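Local coordinates for protein MNMC2 (Aquifex aeolicus, PDB 3VYW) that uses S-adenosylmethionine to methylate a modified wobble uridine of tRNA, working without the oxidase domain to which such an enzyme is usually fused, at residues A[96-101]-A[186-191]; A[127-132]-A[166-171]. One frame throughout, in Å; residues are numbered along the deposited sequence.

Contact 1: residues A[96-101]-A[186-191]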
# COMPACT_ATOMS: atom_id res chain seq x y z
N LYS A 96 -16.92 19.53 -5.76
CA LYS A 96 -16.19 20.65 -5.21
C LYS A 96 -15.18 20.25 -4.16
O LYS A 96 -14.45 21.08 -3.66
CB LYS A 96 -17.17 21.65 -4.64
CG LYS A 96 -17.96 22.34 -5.72
CD LYS A 96 -18.55 23.65 -5.24
CE LYS A 96 -19.00 24.51 -6.40
NZ LYS A 96 -18.69 25.94 -6.15
N VAL A 97 -15.17 18.99 -3.78
CA VAL A 97 -14.14 18.50 -2.91
C VAL A 97 -13.84 17.08 -3.20
O VAL A 97 -14.72 16.31 -3.45
CB VAL A 97 -14.57 18.65 -1.47
CG1 VAL A 97 -13.45 18.27 -0.54
CG2 VAL A 97 -14.96 20.08 -1.24
N ILE A 98 -12.57 16.73 -3.19
CA ILE A 98 -12.17 15.37 -3.32
C ILE A 98 -11.31 15.02 -2.14
O ILE A 98 -10.43 15.75 -1.81
CB ILE A 98 -11.38 15.17 -4.61
CG1 ILE A 98 -12.32 15.07 -5.78
CG2 ILE A 98 -10.59 13.89 -4.57
CD1 ILE A 98 -13.04 13.76 -5.83
N ARG A 99 -11.57 13.89 -1.51
CA ARG A 99 -10.77 13.43 -0.41
C ARG A 99 -9.95 12.19 -0.71
O ARG A 99 -10.47 11.19 -1.11
CB ARG A 99 -11.66 13.16 0.77
CG ARG A 99 -12.75 14.16 0.95
CD ARG A 99 -13.17 14.22 2.39
NE ARG A 99 -13.95 15.41 2.69
CZ ARG A 99 -15.07 15.74 2.07
NH1 ARG A 99 -15.55 14.99 1.12
NH2 ARG A 99 -15.70 16.84 2.42
N ILE A 100 -8.66 12.26 -0.48
CA ILE A 100 -7.81 11.12 -0.66
C ILE A 100 -7.15 10.66 0.60
O ILE A 100 -6.56 11.43 1.30
CB ILE A 100 -6.70 11.44 -1.64
CG1 ILE A 100 -7.29 11.91 -2.94
CG2 ILE A 100 -5.84 10.22 -1.85
CD1 ILE A 100 -6.24 12.31 -3.93
N LEU A 101 -7.23 9.38 0.86
CA LEU A 101 -6.54 8.76 1.95
C LEU A 101 -5.30 8.14 1.35
O LEU A 101 -5.39 7.31 0.53
CB LEU A 101 -7.42 7.68 2.54
CG LEU A 101 -7.49 7.49 4.03
CD1 LEU A 101 -7.42 6.05 4.44
CD2 LEU A 101 -6.40 8.27 4.66
N LYS A 186 -14.47 10.56 5.11
CA LYS A 186 -14.73 9.44 4.23
C LYS A 186 -14.11 9.70 2.87
O LYS A 186 -14.58 10.52 2.12
CB LYS A 186 -16.23 9.22 4.06
CG LYS A 186 -16.99 8.95 5.33
CD LYS A 186 -16.56 7.65 5.96
CE LYS A 186 -17.73 6.97 6.64
NZ LYS A 186 -17.33 6.18 7.84
N ALA A 187 -13.04 9.00 2.57
CA ALA A 187 -12.28 9.23 1.37
C ALA A 187 -12.95 8.83 0.09
O ALA A 187 -13.61 7.84 0.02
CB ALA A 187 -10.93 8.56 1.47
N ASP A 188 -12.81 9.65 -0.92
CA ASP A 188 -13.12 9.29 -2.29
C ASP A 188 -12.19 8.27 -2.90
O ASP A 188 -12.61 7.47 -3.67
CB ASP A 188 -13.23 10.52 -3.15
CG ASP A 188 -14.39 11.32 -2.80
OD1 ASP A 188 -15.50 10.83 -2.97
OD2 ASP A 188 -14.23 12.44 -2.32
N ALA A 189 -10.92 8.37 -2.58
CA ALA A 189 -9.92 7.46 -3.04
C ALA A 189 -9.03 7.10 -1.91
O ALA A 189 -8.68 7.93 -1.14
CB ALA A 189 -9.10 8.11 -4.11
N VAL A 190 -8.65 5.84 -1.81
CA VAL A 190 -7.58 5.44 -0.95
C VAL A 190 -6.47 4.97 -1.83
O VAL A 190 -6.67 4.10 -2.59
CB VAL A 190 -7.96 4.26 -0.10
CG1 VAL A 190 -6.80 3.84 0.77
CG2 VAL A 190 -9.19 4.56 0.70
N PHE A 191 -5.32 5.58 -1.74
CA PHE A 191 -4.20 5.13 -2.52
C PHE A 191 -3.38 4.29 -1.60
O PHE A 191 -2.73 4.79 -0.77
CB PHE A 191 -3.34 6.31 -2.92
CG PHE A 191 -3.93 7.17 -3.97
CD1 PHE A 191 -3.47 8.45 -4.13
CD2 PHE A 191 -4.93 6.73 -4.77
CE1 PHE A 191 -3.99 9.25 -5.08
CE2 PHE A 191 -5.45 7.53 -5.73
CZ PHE A 191 -4.99 8.79 -5.88
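Strand 97-101 and residues 186-191 pair in parallel, tightly packed from the corner at Asp-188 to Phe-191, and looser at Lys-186 and the guanidinium end of Arg-99. In the tight part, Leu-101 N donates to Ala-189 O (2.9 Å), and Leu-101 O accepts from Phe-191 N almost along its C=O axis. Ile-100 and Ala-189 share one face of the sheet; there CG2 of Ile-100, anti to its own backbone N, sits over the Phe-191 ring, 4.0 Å from the centroid and displaced toward the rim, a CH-pi contact. On the other face, that of Leu-101 and Val-190, Leu-101 CB touches Val-190 CG2, and it also meets Ala-187 CB at 3.8 Å, from before the corner. At the corner, Arg-99 O receives Ala-189 N at 3.2 Å and, weakly and bent, Asp-188 N. Asp-188 turns its carboxylate back to the first strand: with CG beside its own backbone N (chi1 -68°), OD2 uses its anti lone pair to take Arg-99 N at 3.1 Å, nearly straight at 170°. A side chain thus extends the ladder in place of a backbone carbonyl, while OD1 forms a salt bridge with Arg-95. An alanine here would remove both of these bonds and would probably loosen the corner. The other side is more open: Lys-186 is solvent-exposed and points its CB away, its NZ bonding to Glu-214 O. Arg-99 NH1 stays 4.5 Å from Asp-188 OD2, beyond a salt bridge; its guanidinium, with Val-97 CG1 over one face, is bridged through NE to Glu-128. In this Rossmann-like methyltransferase sheet, strand 97-103 lies between strands 126-133 and 187-192. Helix 88-94 packs on Ile-98, Ala-189 and Phe-191, while Val-190 and Phe-191 reach strand 220-224.

Contact 2: residues A[127-132]-A[166-171]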
# COMPACT_ATOMS: atom_id res chain seq x y z
N VAL A 127 -8.99 20.02 -2.41
CA VAL A 127 -8.57 18.66 -2.22
C VAL A 127 -8.15 18.38 -0.81
O VAL A 127 -7.35 19.08 -0.27
CB VAL A 127 -7.44 18.33 -3.15
CG1 VAL A 127 -7.19 16.86 -3.12
CG2 VAL A 127 -7.78 18.74 -4.55
N GLU A 128 -8.69 17.34 -0.21
CA GLU A 128 -8.28 16.94 1.11
C GLU A 128 -7.44 15.67 1.10
O GLU A 128 -7.90 14.64 0.75
CB GLU A 128 -9.49 16.68 1.98
CG GLU A 128 -10.29 17.89 2.36
CD GLU A 128 -11.35 17.56 3.38
OE1 GLU A 128 -12.54 17.74 3.09
OE2 GLU A 128 -10.99 17.12 4.48
N ILE A 129 -6.20 15.79 1.53
CA ILE A 129 -5.33 14.66 1.64
C ILE A 129 -4.85 14.39 3.04
O ILE A 129 -4.35 15.25 3.70
CB ILE A 129 -4.09 14.85 0.78
CG1 ILE A 129 -4.49 15.10 -0.65
CG2 ILE A 129 -3.20 13.64 0.83
CD1 ILE A 129 -3.36 15.63 -1.48
N ILE A 130 -5.00 13.15 3.48
CA ILE A 130 -4.36 12.64 4.66
C ILE A 130 -3.43 11.51 4.30
O ILE A 130 -3.81 10.57 3.68
CB ILE A 130 -5.40 12.11 5.64
CG1 ILE A 130 -6.31 13.24 6.05
CG2 ILE A 130 -4.72 11.48 6.82
CD1 ILE A 130 -7.33 12.85 7.07
N SER A 131 -2.20 11.62 4.73
CA SER A 131 -1.21 10.63 4.40
C SER A 131 -0.52 10.09 5.61
O SER A 131 -0.59 10.65 6.64
CB SER A 131 -0.22 11.18 3.44
OG SER A 131 0.52 10.13 2.94
N PHE A 132 0.10 8.94 5.48
CA PHE A 132 0.70 8.26 6.59
C PHE A 132 2.11 8.00 6.21
O PHE A 132 2.36 7.57 5.15
CB PHE A 132 -0.01 6.94 6.83
CG PHE A 132 -1.43 7.10 7.28
CD1 PHE A 132 -2.46 6.93 6.41
CD2 PHE A 132 -1.71 7.43 8.57
CE1 PHE A 132 -3.76 7.10 6.83
CE2 PHE A 132 -2.99 7.58 8.99
CZ PHE A 132 -4.02 7.43 8.12
N LEU A 166 -6.33 23.34 -1.00
CA LEU A 166 -5.70 22.13 -0.59
C LEU A 166 -5.60 21.94 0.89
O LEU A 166 -5.15 22.79 1.58
CB LEU A 166 -4.31 22.07 -1.19
CG LEU A 166 -3.42 20.95 -0.72
CD1 LEU A 166 -3.92 19.63 -1.22
CD2 LEU A 166 -2.04 21.19 -1.22
N SER A 167 -5.99 20.78 1.38
CA SER A 167 -5.72 20.44 2.75
C SER A 167 -4.79 19.25 2.81
O SER A 167 -5.04 18.26 2.20
CB SER A 167 -7.00 20.12 3.45
OG SER A 167 -6.80 20.20 4.82
N LEU A 168 -3.69 19.36 3.52
CA LEU A 168 -2.71 18.30 3.59
C LEU A 168 -2.34 17.94 5.01
O LEU A 168 -1.98 18.78 5.76
CB LEU A 168 -1.46 18.77 2.87
CG LEU A 168 -0.66 17.88 1.95
CD1 LEU A 168 0.68 18.53 1.70
CD2 LEU A 168 -0.47 16.51 2.52
N LYS A 169 -2.45 16.70 5.40
CA LYS A 169 -1.78 16.26 6.59
C LYS A 169 -1.09 14.96 6.37
O LYS A 169 -1.72 14.01 6.05
CB LYS A 169 -2.73 16.12 7.76
CG LYS A 169 -4.07 16.76 7.57
CD LYS A 169 -4.56 17.41 8.84
CE LYS A 169 -5.92 16.87 9.25
NZ LYS A 169 -6.93 17.02 8.18
N VAL A 170 0.19 14.92 6.60
CA VAL A 170 0.89 13.68 6.54
C VAL A 170 1.20 13.40 7.96
O VAL A 170 1.84 14.18 8.58
CB VAL A 170 2.18 13.85 5.78
CG1 VAL A 170 2.95 12.57 5.75
CG2 VAL A 170 1.90 14.30 4.38
N LEU A 171 0.73 12.30 8.50
CA LEU A 171 0.96 12.01 9.88
C LEU A 171 2.07 11.03 9.98
O LEU A 171 1.99 9.94 9.49
CB LEU A 171 -0.28 11.43 10.50
CG LEU A 171 -1.57 12.14 10.18
CD1 LEU A 171 -2.77 11.39 10.68
CD2 LEU A 171 -1.56 13.54 10.72
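Five backbone hydrogen bonds join strands 127-132 and 166-171 in an unbroken parallel ladder, the two short axes only 12° apart. Val-127 O accepts from Ser-167 N at 2.7 Å, almost perfectly straight, and the pattern runs on through Ile-129 N to Ser-167 O, Lys-169 N to Ile-129 O, and Ser-131 N to Lys-169 O. The last rung differs: Leu-171 N meets Ser-131 O at 2.8 Å from above the carbonyl plane, 33° out of it. Around this ladder the side chains pair face by face. Leu-166, its CG anti to the backbone N, swings CD1 toward the first strand, 3.6 Å from Val-127 O and 4.0 Å from Ile-129 CD1. On the same face Ser-131 CB lies 3.9 Å from Val-170 CG2. On the other face Glu-128 CG meets Ser-167 CB, and the Phe-132 and Leu-171 side chains run alongside each other, with ring atom CE2 4.2 Å from Leu-171 CD1. Lys-169 is bent at three successive torsions, which brings NZ back to 4.3 Å from Ile-130 CD1; it forms no salt bridge with Glu-128, whose OE1 instead forms a salt bridge with Arg-99 of the strand beyond. One shell further out, the two buried serines are tied down by acids: Ser-131 OG hydrogen-bonds Asp-102 OD2, and Ser-167 OG hydrogen-bonds Glu-162 OE1. Phe-132 comes within about 5 Å of the bound S-adenosylmethionine (nearest atoms) and touches Ala-175, a residue of its binding site. The pair belongs to the parallel part of the Rossmann-like sheet, with strand 97-103 beyond 126-133 and edge strand 160-162 beyond 166-172; helix 148-157 packs on Leu-166 and Leu-168, and helix 175-178 on Phe-132 and Leu-171.

Contacts 1 and 2 are two parallel pairings of one sheet, separated by the pairing of strands 97-103 and 126-133; their centres are 10 Å apart, and along the chain contact 2 is nested inside the loop closed by contact 1. Both are largely buried. They meet where strands 97-103 and 126-133 run side by side: Ile-100 N probably bonds Glu-128 O, and Leu-101 CD2 packs on Phe-132 CE1 at 3.6 Å. Their chemistry differs. Contact 2, toward the sheet's edge strand 160-162, is a regular ladder of backbone bonds, whereas contact 1, nearer the middle, is interrupted by a corner where a carboxylate serves as acceptor. Phe-132 in contact 2 approaches the cofactor more closely than Phe-191 in contact 1.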